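Local coordinates for protein putative short-chain dehydrogenase/reductase (Corynebacterium glutamicum, PDB 3E9N) that is probably an NAD(P)-dependent oxidoreductase of the short-chain dehydrogenase/reductase family, perhaps an acetoacetyl-CoA reductase, though its substrate has not been established, at residues A[57-70]-A[104-116]. Residues are numbered along the deposited sequence; the frame is centred on the assembly and turned at random.
Sequences IVKEVLEEGGVDKL and DLNVIVPAELSRQ
V109 pushes its two methyls into a hole formed by I57, V58, V61 and L62, where the short helix 57-63 crosses helix 104-116 at 52° with 9.4 Å between the axes. Its branches divide the work: CG1 meets I57 CD1 at 3.8 Å, while CG2 lies against the CA of V58 and the CG of L62. V61 answers as a knob among V109, E112, L113 and Q116; with CG1 anti to the backbone N (chi1 176°), that methyl reaches the L113 backbone N and the E112 CG, the V61 and E112 side chains running past each other in opposite directions. L62 is the second knob from helix 57-63, CD2 on I108 CG2 (3.7 Å) and CD1 over the carboxylate carbon of D104. At the start of the interface the L105 and I57 side chains cross at roughly a right angle, L105 CD1 lying 3.6 Å from I57 CG2, and the same L105 methyl also touches V58 CG2.

Polar atoms close the other end. Q116 NE2 donates to V61 O (2.9 Å), in the carbonyl plane on a lone pair, although the N-H bends to 140°; its second bond goes to E112 OE2 at 2.7 Å. R115 holds that carboxylate side-on, NE to OE1 and NH1 to OE2, which leaves OE2 with two donors, Q116 NE2 and R115 NH1. The two bonds from NE2, with a water at OE1, hold the Q116 amide in one rotation. Q116 OE1 faces the CA of G66 (3.3 Å) and accepts a hydrogen bond from this water, which itself accepts from V67 N.

This is helix packing on one side of a Rossmann-type parallel sheet: L113 touches strands 78-81 and 7-11, L70 reaches strands 7-11 and 30-35, helix 144-164 packs against V107, A111 and S114, and W99 and L103 of a second subunit meet A111 and I108.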
loop_
_atom_site.group_PDB
_atom_site.type_symbol
_atom_site.label_atom_id
_atom_site.label_comp_id
_atom_site.label_asym_id
_atom_site.label_seq_id
_atom_site.Cartn_x
_atom_site.Cartn_y
_atom_site.Cartn_z
ATOM N N ILE A 57 -6.126 30.411 -7.917
ATOM C CA ILE A 57 -7.089 29.348 -7.726
ATOM C C ILE A 57 -7.435 29.093 -6.241
ATOM O O ILE A 57 -8.610 28.927 -5.870
ATOM C CB ILE A 57 -6.636 28.077 -8.449
ATOM C CG1 ILE A 57 -7.805 27.101 -8.492
ATOM C CG2 ILE A 57 -5.362 27.506 -7.796
ATOM C CD1 ILE A 57 -7.511 25.835 -9.284
ATOM N N VAL A 58 -6.422 29.132 -5.386
ATOM C CA VAL A 58 -6.670 28.904 -3.958
ATOM C C VAL A 58 -7.643 29.983 -3.467
ATOM O O VAL A 58 -8.670 29.677 -2.830
ATOM C CB VAL A 58 -5.379 29.009 -3.111
ATOM C CG1 VAL A 58 -5.737 29.030 -1.666
ATOM C CG2 VAL A 58 -4.371 27.902 -3.444
ATOM N N LYS A 59 -7.334 31.243 -3.787
ATOM C CA LYS A 59 -8.178 32.343 -3.373
ATOM C C LYS A 59 -9.603 32.153 -3.904
ATOM O O LYS A 59 -10.581 32.151 -3.127
ATOM C CB LYS A 59 -7.573 33.693 -3.778
ATOM N N GLU A 60 -9.739 31.969 -5.211
ATOM C CA GLU A 60 -11.071 31.768 -5.785
ATOM C C GLU A 60 -11.802 30.511 -5.272
ATOM O O GLU A 60 -12.924 30.610 -4.748
ATOM C CB GLU A 60 -11.033 31.912 -7.328
ATOM C CG GLU A 60 -10.618 33.345 -7.728
ATOM C CD GLU A 60 -10.006 33.482 -9.125
ATOM O OE1 GLU A 60 -9.012 34.254 -9.278
ATOM O OE2 GLU A 60 -10.513 32.831 -10.077
ATOM N N VAL A 61 -11.174 29.338 -5.328
ATOM C CA VAL A 61 -11.885 28.134 -4.863
ATOM C C VAL A 61 -12.180 28.105 -3.351
ATOM O O VAL A 61 -13.286 27.760 -2.917
ATOM C CB VAL A 61 -11.137 26.838 -5.306
ATOM C CG1 VAL A 61 -11.804 25.563 -4.751
ATOM C CG2 VAL A 61 -11.025 26.783 -6.848
ATOM N N LEU A 62 -11.178 28.454 -2.548
ATOM C CA LEU A 62 -11.280 28.347 -1.082
ATOM C C LEU A 62 -11.835 29.595 -0.393
ATOM O O LEU A 62 -12.609 29.492 0.545
ATOM C CB LEU A 62 -9.926 27.999 -0.459
ATOM C CG LEU A 62 -9.276 26.765 -1.055
ATOM C CD1 LEU A 62 -7.989 26.455 -0.292
ATOM C CD2 LEU A 62 -10.267 25.569 -1.089
ATOM N N GLU A 63 -11.435 30.776 -0.825
ATOM C CA GLU A 63 -11.880 31.959 -0.096
ATOM C C GLU A 63 -13.190 32.518 -0.654
ATOM O O GLU A 63 -14.113 32.763 0.110
ATOM C CB GLU A 63 -10.752 33.008 0.027
ATOM C CG GLU A 63 -9.573 32.493 0.900
ATOM C CD GLU A 63 -8.304 33.358 0.769
ATOM O OE1 GLU A 63 -7.180 32.790 0.533
ATOM O OE2 GLU A 63 -8.455 34.610 0.887
ATOM N N GLU A 64 -13.298 32.633 -1.980
ATOM C CA GLU A 64 -14.503 33.188 -2.627
ATOM C C GLU A 64 -15.656 32.232 -3.014
ATOM O O GLU A 64 -16.608 32.636 -3.654
ATOM C CB GLU A 64 -14.068 33.993 -3.836
ATOM C CG GLU A 64 -12.949 34.979 -3.466
ATOM C CD GLU A 64 -12.399 35.677 -4.675
ATOM O OE1 GLU A 64 -12.837 35.328 -5.788
ATOM O OE2 GLU A 64 -11.542 36.571 -4.532
ATOM N N GLY A 65 -15.603 30.963 -2.660
ATOM C CA GLY A 65 -16.749 30.096 -2.968
ATOM C C GLY A 65 -16.941 29.641 -4.426
ATOM O O GLY A 65 -17.952 29.033 -4.729
ATOM N N GLY A 66 -15.995 29.924 -5.323
ATOM C CA GLY A 66 -16.000 29.302 -6.667
ATOM C C GLY A 66 -15.434 30.198 -7.739
ATOM O O GLY A 66 -15.360 31.388 -7.547
ATOM N N VAL A 67 -15.045 29.638 -8.877
ATOM C CA VAL A 67 -14.560 30.446 -9.981
ATOM C C VAL A 67 -15.745 30.917 -10.863
ATOM O O VAL A 67 -16.319 30.113 -11.583
ATOM C CB VAL A 67 -13.627 29.637 -10.851
ATOM C CG1 VAL A 67 -13.115 30.485 -11.951
ATOM C CG2 VAL A 67 -12.498 29.056 -10.031
ATOM N N ASP A 68 -16.127 32.200 -10.786
ATOM C CA ASP A 68 -17.340 32.715 -11.477
ATOM C C ASP A 68 -17.535 32.179 -12.896
ATOM O O ASP A 68 -18.650 31.779 -13.251
ATOM C CB ASP A 68 -17.352 34.252 -11.521
ATOM C CG ASP A 68 -17.794 34.909 -10.175
ATOM O OD1 ASP A 68 -18.517 34.328 -9.281
ATOM O OD2 ASP A 68 -17.380 36.064 -10.026
ATOM N N LYS A 69 -16.470 32.175 -13.696
ATOM C CA LYS A 69 -16.560 31.715 -15.067
ATOM C C LYS A 69 -16.818 30.194 -15.227
ATOM O O LYS A 69 -17.036 29.723 -16.340
ATOM C CB LYS A 69 -15.315 32.104 -15.846
ATOM C CG LYS A 69 -15.311 33.577 -16.392
ATOM C CD LYS A 69 -13.836 34.107 -16.542
ATOM C CE LYS A 69 -13.709 35.347 -17.514
ATOM N NZ LYS A 69 -12.996 34.929 -18.830
ATOM N N LEU A 70 -16.854 29.455 -14.119
ATOM C CA LEU A 70 -17.158 28.020 -14.207
ATOM C C LEU A 70 -18.528 27.824 -13.648
ATOM O O LEU A 70 -19.079 26.708 -13.709
ATOM C CB LEU A 70 -16.169 27.127 -13.428
ATOM C CG LEU A 70 -14.705 27.106 -13.891
ATOM C CD1 LEU A 70 -13.842 26.135 -12.982
ATOM C CD2 LEU A 70 -14.583 26.748 -15.357
ATOM N N ASP A 104 -3.294 23.450 0.813
ATOM C CA ASP A 104 -4.380 24.229 0.195
ATOM C C ASP A 104 -4.450 23.855 -1.295
ATOM O O ASP A 104 -5.471 23.430 -1.826
ATOM C CB ASP A 104 -4.118 25.742 0.290
ATOM C CG ASP A 104 -4.573 26.340 1.604
ATOM O OD1 ASP A 104 -4.266 27.530 1.856
ATOM O OD2 ASP A 104 -5.222 25.618 2.402
ATOM N N LEU A 105 -3.320 23.988 -1.950
ATOM C CA LEU A 105 -3.305 23.843 -3.375
ATOM C C LEU A 105 -3.406 22.391 -3.851
ATOM O O LEU A 105 -4.098 22.148 -4.818
ATOM C CB LEU A 105 -2.069 24.509 -3.944
ATOM C CG LEU A 105 -2.027 24.561 -5.461
ATOM C CD1 LEU A 105 -3.243 25.311 -5.977
ATOM C CD2 LEU A 105 -0.718 25.264 -5.873
ATOM N N ASN A 106 -2.740 21.438 -3.176
ATOM C CA ASN A 106 -2.695 20.029 -3.655
ATOM C C ASN A 106 -3.871 19.133 -3.183
ATOM O O ASN A 106 -4.143 18.066 -3.757
ATOM C CB ASN A 106 -1.382 19.350 -3.272
ATOM C CG ASN A 106 -0.138 20.106 -3.753
ATOM O OD1 ASN A 106 -0.181 20.841 -4.730
ATOM N ND2 ASN A 106 1.014 19.861 -3.086
ATOM N N VAL A 107 -4.564 19.556 -2.123
ATOM C CA VAL A 107 -5.566 18.690 -1.516
ATOM C C VAL A 107 -6.894 19.429 -1.368
ATOM O O VAL A 107 -7.921 18.938 -1.841
ATOM C CB VAL A 107 -5.099 18.193 -0.144
ATOM C CG1 VAL A 107 -6.125 17.276 0.477
ATOM C CG2 VAL A 107 -3.747 17.489 -0.261
ATOM N N ILE A 108 -6.899 20.609 -0.741
ATOM C CA ILE A 108 -8.189 21.247 -0.451
ATOM C C ILE A 108 -8.903 21.797 -1.703
ATOM O O ILE A 108 -10.073 21.541 -1.933
ATOM C CB ILE A 108 -8.119 22.262 0.712
ATOM C CG1 ILE A 108 -7.438 21.638 1.943
ATOM C CG2 ILE A 108 -9.530 22.686 1.060
ATOM C CD1 ILE A 108 -6.995 22.640 3.107
ATOM N N VAL A 109 -8.144 22.441 -2.583
ATOM C CA VAL A 109 -8.681 22.949 -3.814
ATOM C C VAL A 109 -9.263 21.779 -4.659
ATOM O O VAL A 109 -10.441 21.827 -5.000
ATOM C CB VAL A 109 -7.623 23.765 -4.565
ATOM C CG1 VAL A 109 -7.998 23.876 -6.022
ATOM C CG2 VAL A 109 -7.416 25.152 -3.889
ATOM N N PRO A 110 -8.479 20.698 -4.942
ATOM C CA PRO A 110 -9.153 19.585 -5.698
ATOM C C PRO A 110 -10.431 19.091 -5.041
ATOM O O PRO A 110 -11.445 18.957 -5.719
ATOM C CB PRO A 110 -8.092 18.488 -5.784
ATOM C CG PRO A 110 -6.724 19.271 -5.723
ATOM C CD PRO A 110 -7.032 20.447 -4.740
ATOM N N ALA A 111 -10.422 18.872 -3.739
ATOM C CA ALA A 111 -11.633 18.468 -3.065
ATOM C C ALA A 111 -12.758 19.503 -3.206
ATOM O O ALA A 111 -13.902 19.138 -3.408
ATOM C CB ALA A 111 -11.363 18.240 -1.599
ATOM N N GLU A 112 -12.472 20.780 -3.013
ATOM C CA GLU A 112 -13.576 21.758 -2.932
ATOM C C GLU A 112 -14.029 22.225 -4.331
ATOM O O GLU A 112 -15.217 22.405 -4.560
ATOM C CB GLU A 112 -13.137 22.946 -2.048
ATOM C CG GLU A 112 -13.995 24.248 -2.213
ATOM C CD GLU A 112 -15.365 24.141 -1.542
ATOM O OE1 GLU A 112 -15.633 23.141 -0.822
ATOM O OE2 GLU A 112 -16.180 25.059 -1.776
ATOM N N LEU A 113 -13.084 22.370 -5.275
ATOM C CA LEU A 113 -13.445 22.546 -6.672
ATOM C C LEU A 113 -14.276 21.395 -7.210
ATOM O O LEU A 113 -15.223 21.626 -7.975
ATOM C CB LEU A 113 -12.232 22.758 -7.605
ATOM C CG LEU A 113 -12.588 23.046 -9.107
ATOM C CD1 LEU A 113 -13.448 24.268 -9.257
ATOM C CD2 LEU A 113 -11.357 23.206 -10.005
ATOM N N SER A 114 -13.964 20.167 -6.824
ATOM C CA SER A 114 -14.766 19.057 -7.308
ATOM C C SER A 114 -16.138 19.136 -6.645
ATOM O O SER A 114 -17.135 18.761 -7.230
ATOM C CB SER A 114 -14.139 17.698 -6.977
ATOM O OG SER A 114 -12.829 17.605 -7.454
ATOM N N ARG A 115 -16.202 19.586 -5.407
ATOM C CA ARG A 115 -17.486 19.646 -4.753
ATOM C C ARG A 115 -18.359 20.716 -5.446
ATOM O O ARG A 115 -19.566 20.527 -5.663
ATOM C CB ARG A 115 -17.300 19.928 -3.244
ATOM C CG ARG A 115 -18.609 19.816 -2.392
ATOM C CD ARG A 115 -18.531 20.601 -1.019
ATOM N NE ARG A 115 -18.203 22.032 -1.181
ATOM C CZ ARG A 115 -19.106 22.981 -1.473
ATOM N NH1 ARG A 115 -18.737 24.263 -1.642
ATOM N NH2 ARG A 115 -20.384 22.642 -1.652
ATOM N N GLN A 116 -17.742 21.840 -5.796
ATOM C CA GLN A 116 -18.511 22.949 -6.357
ATOM C C GLN A 116 -19.017 22.540 -7.729
ATOM O O GLN A 116 -20.096 22.974 -8.126
ATOM C CB GLN A 116 -17.680 24.270 -6.444
ATOM C CG GLN A 116 -17.233 24.848 -5.074
ATOM C CD GLN A 116 -16.061 25.808 -5.213
ATOM O OE1 GLN A 116 -15.612 26.069 -6.333
ATOM N NE2 GLN A 116 -15.548 26.334 -4.091
HETATM O O HOH W 1 -16.173 26.651 -9.115
#